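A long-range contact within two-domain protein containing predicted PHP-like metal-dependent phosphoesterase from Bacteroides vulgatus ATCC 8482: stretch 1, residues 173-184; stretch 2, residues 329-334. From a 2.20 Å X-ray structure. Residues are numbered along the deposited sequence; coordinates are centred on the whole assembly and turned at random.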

# COMPACT_ATOMS: atom_id res chain seq x y z
N LEU B 173 -19.19 -11.94 5.03
CA LEU B 173 -20.18 -12.53 6.00
C LEU B 173 -19.73 -13.88 6.51
O LEU B 173 -19.57 -14.80 5.74
CB LEU B 173 -21.60 -12.64 5.38
CG LEU B 173 -22.77 -13.24 6.22
CD1 LEU B 173 -23.01 -12.55 7.58
CD2 LEU B 173 -24.07 -13.27 5.42
N TYR B 174 -19.51 -13.93 7.82
CA TYR B 174 -19.15 -15.15 8.59
C TYR B 174 -20.41 -15.66 9.29
O TYR B 174 -21.08 -14.89 9.93
CB TYR B 174 -18.06 -14.81 9.62
CG TYR B 174 -17.67 -15.93 10.58
CD1 TYR B 174 -17.06 -17.08 10.13
CD2 TYR B 174 -17.84 -15.78 11.95
CE1 TYR B 174 -16.65 -18.05 10.99
CE2 TYR B 174 -17.45 -16.76 12.83
CZ TYR B 174 -16.85 -17.89 12.34
OH TYR B 174 -16.47 -18.88 13.20
N MSE B 175 -20.69 -16.96 9.17
CA MSE B 175 -21.92 -17.58 9.69
C MSE B 175 -21.66 -18.83 10.48
O MSE B 175 -21.86 -19.92 9.98
CB MSE B 175 -22.85 -17.90 8.51
CG MSE B 175 -23.04 -16.62 7.70
SE MSE B 175 -23.68 -16.71 5.88
CE MSE B 175 -22.13 -17.43 4.93
N PRO B 176 -21.26 -18.67 11.74
CA PRO B 176 -20.88 -19.80 12.61
C PRO B 176 -21.95 -20.80 12.84
O PRO B 176 -21.66 -21.94 13.19
CB PRO B 176 -20.59 -19.12 13.98
CG PRO B 176 -21.25 -17.78 13.92
CD PRO B 176 -21.08 -17.38 12.41
N GLU B 177 -23.19 -20.38 12.68
CA GLU B 177 -24.30 -21.30 12.95
C GLU B 177 -24.13 -22.45 11.97
O GLU B 177 -24.49 -23.59 12.27
CB GLU B 177 -25.68 -20.64 12.77
CG GLU B 177 -25.96 -19.40 13.63
CD GLU B 177 -25.28 -18.12 13.15
OE1 GLU B 177 -24.50 -18.14 12.17
OE2 GLU B 177 -25.53 -17.07 13.78
N ALA B 178 -23.54 -22.14 10.82
CA ALA B 178 -23.41 -23.11 9.73
C ALA B 178 -22.35 -24.13 10.06
O ALA B 178 -22.42 -25.28 9.65
CB ALA B 178 -23.07 -22.42 8.37
N ILE B 179 -21.36 -23.68 10.82
CA ILE B 179 -20.25 -24.55 11.20
C ILE B 179 -20.84 -25.72 11.97
O ILE B 179 -20.59 -26.88 11.66
CB ILE B 179 -19.12 -23.80 12.01
CG1 ILE B 179 -18.47 -22.72 11.15
CG2 ILE B 179 -18.06 -24.77 12.48
CD1 ILE B 179 -17.66 -21.72 11.93
N GLN B 180 -21.68 -25.40 12.93
CA GLN B 180 -22.26 -26.42 13.80
C GLN B 180 -23.16 -27.35 13.01
O GLN B 180 -23.32 -28.53 13.32
CB GLN B 180 -23.02 -25.77 14.96
CG GLN B 180 -23.43 -26.73 16.04
CD GLN B 180 -22.23 -27.47 16.61
OE1 GLN B 180 -21.21 -26.86 16.96
NE2 GLN B 180 -22.34 -28.79 16.72
N TRP B 181 -23.76 -26.79 11.98
CA TRP B 181 -24.68 -27.56 11.11
C TRP B 181 -23.90 -28.58 10.34
O TRP B 181 -24.26 -29.75 10.29
CB TRP B 181 -25.46 -26.66 10.15
CG TRP B 181 -26.50 -25.90 10.86
CD1 TRP B 181 -27.14 -26.29 12.00
CD2 TRP B 181 -27.14 -24.68 10.45
NE1 TRP B 181 -28.07 -25.36 12.37
CE2 TRP B 181 -28.12 -24.38 11.42
CE3 TRP B 181 -27.02 -23.85 9.36
CZ2 TRP B 181 -28.91 -23.25 11.35
CZ3 TRP B 181 -27.82 -22.74 9.28
CH2 TRP B 181 -28.74 -22.44 10.26
N CYS B 182 -22.81 -28.13 9.76
CA CYS B 182 -21.95 -29.02 8.99
C CYS B 182 -21.35 -30.10 9.88
O CYS B 182 -21.22 -31.27 9.47
CB CYS B 182 -20.84 -28.27 8.30
SG CYS B 182 -21.42 -27.12 7.05
N LEU B 183 -21.07 -29.73 11.13
CA LEU B 183 -20.48 -30.67 12.09
C LEU B 183 -21.53 -31.72 12.45
O LEU B 183 -21.25 -32.92 12.39
CB LEU B 183 -19.91 -30.01 13.36
CG LEU B 183 -18.74 -29.03 13.22
CD1 LEU B 183 -18.37 -28.51 14.61
CD2 LEU B 183 -17.51 -29.62 12.49
N ASP B 184 -22.75 -31.29 12.72
CA ASP B 184 -23.81 -32.22 13.13
C ASP B 184 -24.35 -33.06 11.99
O ASP B 184 -24.69 -34.22 12.16
CB ASP B 184 -24.99 -31.48 13.75
CG ASP B 184 -24.61 -30.74 15.02
OD1 ASP B 184 -23.63 -31.14 15.68
OD2 ASP B 184 -25.30 -29.74 15.35
N PHE B 329 -8.00 -20.48 13.90
CA PHE B 329 -8.23 -21.78 13.24
C PHE B 329 -9.46 -22.36 13.89
O PHE B 329 -9.38 -23.11 14.88
CB PHE B 329 -7.05 -22.72 13.38
CG PHE B 329 -6.00 -22.55 12.28
CD1 PHE B 329 -5.86 -21.35 11.63
CD2 PHE B 329 -5.17 -23.60 11.94
CE1 PHE B 329 -4.91 -21.21 10.65
CE2 PHE B 329 -4.22 -23.46 10.95
CZ PHE B 329 -4.08 -22.27 10.31
N ILE B 330 -10.60 -22.00 13.31
CA ILE B 330 -11.91 -22.33 13.89
C ILE B 330 -12.36 -23.75 13.59
O ILE B 330 -12.61 -24.10 12.44
CB ILE B 330 -12.99 -21.36 13.42
CG1 ILE B 330 -12.53 -19.91 13.65
CG2 ILE B 330 -14.29 -21.69 14.16
CD1 ILE B 330 -12.25 -19.53 15.14
N VAL B 331 -12.49 -24.53 14.66
CA VAL B 331 -12.83 -25.95 14.56
C VAL B 331 -14.30 -26.21 14.94
O VAL B 331 -14.90 -27.26 14.65
CB VAL B 331 -11.81 -26.83 15.39
CG1 VAL B 331 -10.34 -26.55 14.91
CG2 VAL B 331 -11.96 -26.65 16.95
N ALA B 332 -14.86 -25.20 15.58
CA ALA B 332 -16.26 -25.14 16.00
C ALA B 332 -16.62 -23.68 16.26
O ALA B 332 -15.73 -22.86 16.50
CB ALA B 332 -16.53 -25.99 17.27
N PRO B 333 -17.90 -23.33 16.19
CA PRO B 333 -18.21 -21.96 16.55
C PRO B 333 -17.52 -21.56 17.85
O PRO B 333 -17.54 -22.29 18.85
CB PRO B 333 -19.74 -22.00 16.80
CG PRO B 333 -20.23 -23.14 16.06
CD PRO B 333 -19.11 -24.16 16.08
N ASP B 334 -16.88 -20.40 17.82
CA ASP B 334 -16.29 -19.85 19.03
C ASP B 334 -15.26 -20.74 19.66
O ASP B 334 -14.93 -20.57 20.83
CB ASP B 334 -17.38 -19.59 20.10
CG ASP B 334 -18.23 -18.36 19.77
OD1 ASP B 334 -17.69 -17.37 19.22
OD2 ASP B 334 -19.45 -18.39 20.08
O HOH W 1 -16.66 -18.65 15.89

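The contact between the two stretches is small, burying 307 Å² summed over both sides, and is mainly apolar. The first stretch turns one side toward the second: Pro-176, Ile-179 and Leu-183 all direct their CA-to-CB bonds toward it. Ile-179 and Leu-183 are four residues apart in the helix, about one turn, so they lie on the same side. Ile-179 sits at the centre of this row. Its CD1 lies 4.0 Å from CG2 of Ile-330, while its CG2 packs 3.8 Å from CD of Pro-333 and 4.0 Å from CA of Ala-332, so the two ends of the branched side chain reach different residues. Leu-183 extends the row, with CD1 4.1 Å from CB of Ala-332.

Pro-333 has the largest covered area, 82 Å². The two proline rings meet with Pro-176 CB 4.1 Å from Pro-333 CB, where the backbones also come close, their CA atoms being 5.2 Å apart.

Several contacts pair a polar atom with carbon. The carbonyl O of Pro-176 lies 3.4 Å from CG of Pro-333, and OE1 of Gln-180 is 3.5 Å from CD of the same ring. In the reverse sense, CD1 of Leu-183 approaches the carbonyl O of Val-331 at 3.7 Å. The phenol OH of Tyr-174 is 3.7 Å from CG2 of Ile-330.

No direct hydrogen bond crosses between the stretches. Water 1 supplies a polar link instead: its O is hydrogen-bonded to OH of Tyr-174 at 2.7 Å and accepts from the backbone N of Asp-334 at 2.6 Å. Within the helix, the amide of Gln-180 is engaged one turn onward: its NE2 donates to OD1 of Asp-184 at 2.9 Å and, weakly, to OD2 of Asp-184 at 3.4 Å. With NE2 turned to the aspartate, OE1 is left facing the Pro-333 ring.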